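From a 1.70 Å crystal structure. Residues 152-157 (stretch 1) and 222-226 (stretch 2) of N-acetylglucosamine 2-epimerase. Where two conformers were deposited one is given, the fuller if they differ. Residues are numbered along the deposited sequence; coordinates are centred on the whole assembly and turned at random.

Stretch 1 (152-157) EYGLYK
Stretch 2 (222-226) DMRWE

This is a small, mainly apolar contact in which Trp225, carried by a tight turn, packs its indole against Tyr153 and Leu155, with no direct hydrogen bond between the stretches and two waters bridging their polar groups.

The second stretch is shaped by a type I beta turn from Asp222 to Trp225, closed by Trp225 N donating to Asp222 O at 2.9 Å. Met223 (phi/psi -65/-19) and Arg224 (-99/16) occupy its corners. Asp222, with chi1 p (66°), suits the start of such a turn because its short carboxylate folds back over the backbone: OD1 accepts from Arg224 N and from Glu226 N, each at 2.9 Å. A further backbone bond, Asp222 N to Glu226 O at 2.9 Å, ties the ends together. Trp225 follows with a left-handed backbone (54/32).

In the first stretch, Tyr153 (-100/-16) precedes Gly154, whose positive phi (69/26) by itself favours glycine. The chain then extends into the short strand Leu155-Tyr156 (-142/156 and -87/142). Leu155 points its CA-to-CB bond toward the turn and Tyr156 away from it, the alternation expected of a strand.

The closest CA atoms across the contact, those of Tyr153 and Trp225, lie 7.9 Å apart, leaving room for both side chains, which point toward the opposing stretch. Trp225 has chi1 m (-72°) and chi2 93°; Tyr153 has chi1 m (-68°) and chi2 -78°. Trp225 CD1 lies over one face of the tyrosine ring, 3.5 Å from Tyr153 CG. The tyrosine ring and the indole five-membered ring are oblique, with planes at 46° and centroids 4.9 Å apart. Leu155, m,t (-63°, 163°), places CD1 3.5 Å from the centroid of the Trp225 six-membered ring and only 6° off its normal, a CH-pi contact that suits a branched aliphatic chain on a broad aromatic face. At the indole edge, Tyr156 O lies 3.6 Å from Trp225 CZ2.

The hydroxyl of Tyr153 reaches the turn backbone, 3.5 Å from Arg224 CA. Arg224 (chi1 m, -77°) sets its CB sideways, and its CG lies 3.6 Å from Tyr153 OH, while the end of the chain leads away, so the aliphatic base makes the contact.

Two waters bridge the stretches. One lies 2.8 Å from Tyr153 OH and donates to Met223 O at 3.1 Å. The other accepts from Trp225 NE1 at 2.9 Å and donates to Leu155 O at 3.0 Å, linking the indole to the strand backbone.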

# COMPACT_ATOMS: atom_id res chain seq x y z
N GLU A 152 8.29 23.32 5.72
CA GLU A 152 8.93 23.54 7.02
C GLU A 152 9.18 22.18 7.72
O GLU A 152 10.19 22.01 8.44
CB GLU A 152 8.02 24.47 7.85
CG GLU A 152 8.14 24.39 9.34
CD GLU A 152 7.44 25.55 10.07
OE1 GLU A 152 6.26 25.85 9.78
OE2 GLU A 152 8.07 26.12 10.97
N TYR A 153 8.26 21.24 7.51
CA TYR A 153 8.34 19.92 8.11
C TYR A 153 8.86 18.83 7.15
O TYR A 153 9.29 17.78 7.59
CB TYR A 153 7.03 19.52 8.69
CG TYR A 153 6.64 20.33 9.89
CD1 TYR A 153 7.21 20.08 11.14
CD2 TYR A 153 5.77 21.37 9.78
CE1 TYR A 153 6.83 20.86 12.28
CE2 TYR A 153 5.44 22.17 10.90
CZ TYR A 153 5.93 21.88 12.11
OH TYR A 153 5.52 22.66 13.20
N GLY A 154 8.87 19.11 5.86
CA GLY A 154 9.26 18.10 4.85
C GLY A 154 8.27 16.94 4.71
O GLY A 154 8.66 15.82 4.34
N LEU A 155 7.02 17.23 5.04
CA LEU A 155 5.90 16.27 5.00
C LEU A 155 4.57 16.86 4.52
O LEU A 155 4.33 18.07 4.67
CB LEU A 155 5.71 15.69 6.41
CG LEU A 155 6.87 14.90 6.98
CD1 LEU A 155 6.76 14.73 8.50
CD2 LEU A 155 6.96 13.56 6.25
N TYR A 156 3.67 16.01 4.00
CA TYR A 156 2.37 16.42 3.55
C TYR A 156 1.38 16.39 4.71
O TYR A 156 1.42 15.47 5.57
CB TYR A 156 1.85 15.49 2.42
CG TYR A 156 2.66 15.60 1.15
CD1 TYR A 156 2.41 16.60 0.21
CD2 TYR A 156 3.69 14.71 0.88
CE1 TYR A 156 3.19 16.71 -0.94
CE2 TYR A 156 4.44 14.81 -0.27
CZ TYR A 156 4.18 15.78 -1.16
OH TYR A 156 4.97 15.82 -2.29
N LYS A 157 0.50 17.38 4.70
CA LYS A 157 -0.69 17.40 5.56
C LYS A 157 -1.67 16.34 5.10
O LYS A 157 -1.61 15.87 3.97
CB LYS A 157 -1.34 18.78 5.50
CG LYS A 157 -0.35 19.88 5.91
CD LYS A 157 -1.01 21.24 6.07
CE LYS A 157 -1.62 21.73 4.79
NZ LYS A 157 -1.70 23.22 4.77
N ASP A 222 0.32 15.49 16.01
CA ASP A 222 -0.35 16.77 16.05
C ASP A 222 0.18 17.68 14.94
O ASP A 222 1.05 17.26 14.17
CB ASP A 222 -0.23 17.41 17.46
CG ASP A 222 1.20 17.81 17.87
OD1 ASP A 222 2.13 17.99 17.05
OD2 ASP A 222 1.40 17.99 19.10
N MET A 223 -0.29 18.92 14.91
CA MET A 223 0.10 19.87 13.85
C MET A 223 1.60 20.24 13.84
O MET A 223 2.13 20.74 12.82
CB MET A 223 -0.78 21.13 13.97
CG MET A 223 -0.40 22.09 15.11
SD MET A 223 -1.55 23.53 15.10
CE MET A 223 -1.09 24.29 13.55
N ARG A 224 2.30 20.03 14.94
CA ARG A 224 3.73 20.28 15.03
C ARG A 224 4.55 18.98 14.86
O ARG A 224 5.74 18.92 15.14
CB ARG A 224 4.06 21.00 16.35
CG ARG A 224 3.70 22.47 16.31
CD ARG A 224 3.90 23.10 17.64
NE ARG A 224 2.87 22.72 18.61
CZ ARG A 224 1.72 23.36 18.81
NH1 ARG A 224 0.89 22.95 19.76
NH2 ARG A 224 1.35 24.39 18.05
N TRP A 225 3.90 17.94 14.35
CA TRP A 225 4.48 16.64 14.18
C TRP A 225 5.09 16.05 15.46
O TRP A 225 6.02 15.27 15.41
CB TRP A 225 5.45 16.62 13.00
CG TRP A 225 4.75 16.69 11.68
CD1 TRP A 225 4.47 17.81 10.95
CD2 TRP A 225 4.21 15.59 10.96
NE1 TRP A 225 3.81 17.46 9.79
CE2 TRP A 225 3.66 16.10 9.76
CE3 TRP A 225 4.16 14.21 11.19
CZ2 TRP A 225 3.05 15.27 8.81
CZ3 TRP A 225 3.57 13.40 10.26
CH2 TRP A 225 3.02 13.93 9.09
N GLU A 226 4.50 16.39 16.60
CA GLU A 226 4.76 15.66 17.85
C GLU A 226 3.76 14.49 17.96
O GLU A 226 2.65 14.56 17.45
CB GLU A 226 4.59 16.59 19.06
CG GLU A 226 5.64 17.69 19.09
CD GLU A 226 7.05 17.16 19.09
OE1 GLU A 226 7.35 16.22 19.86
OE2 GLU A 226 7.90 17.67 18.31
O HOH W 1 2.89 23.72 13.04
O HOH W 2 2.86 18.58 7.24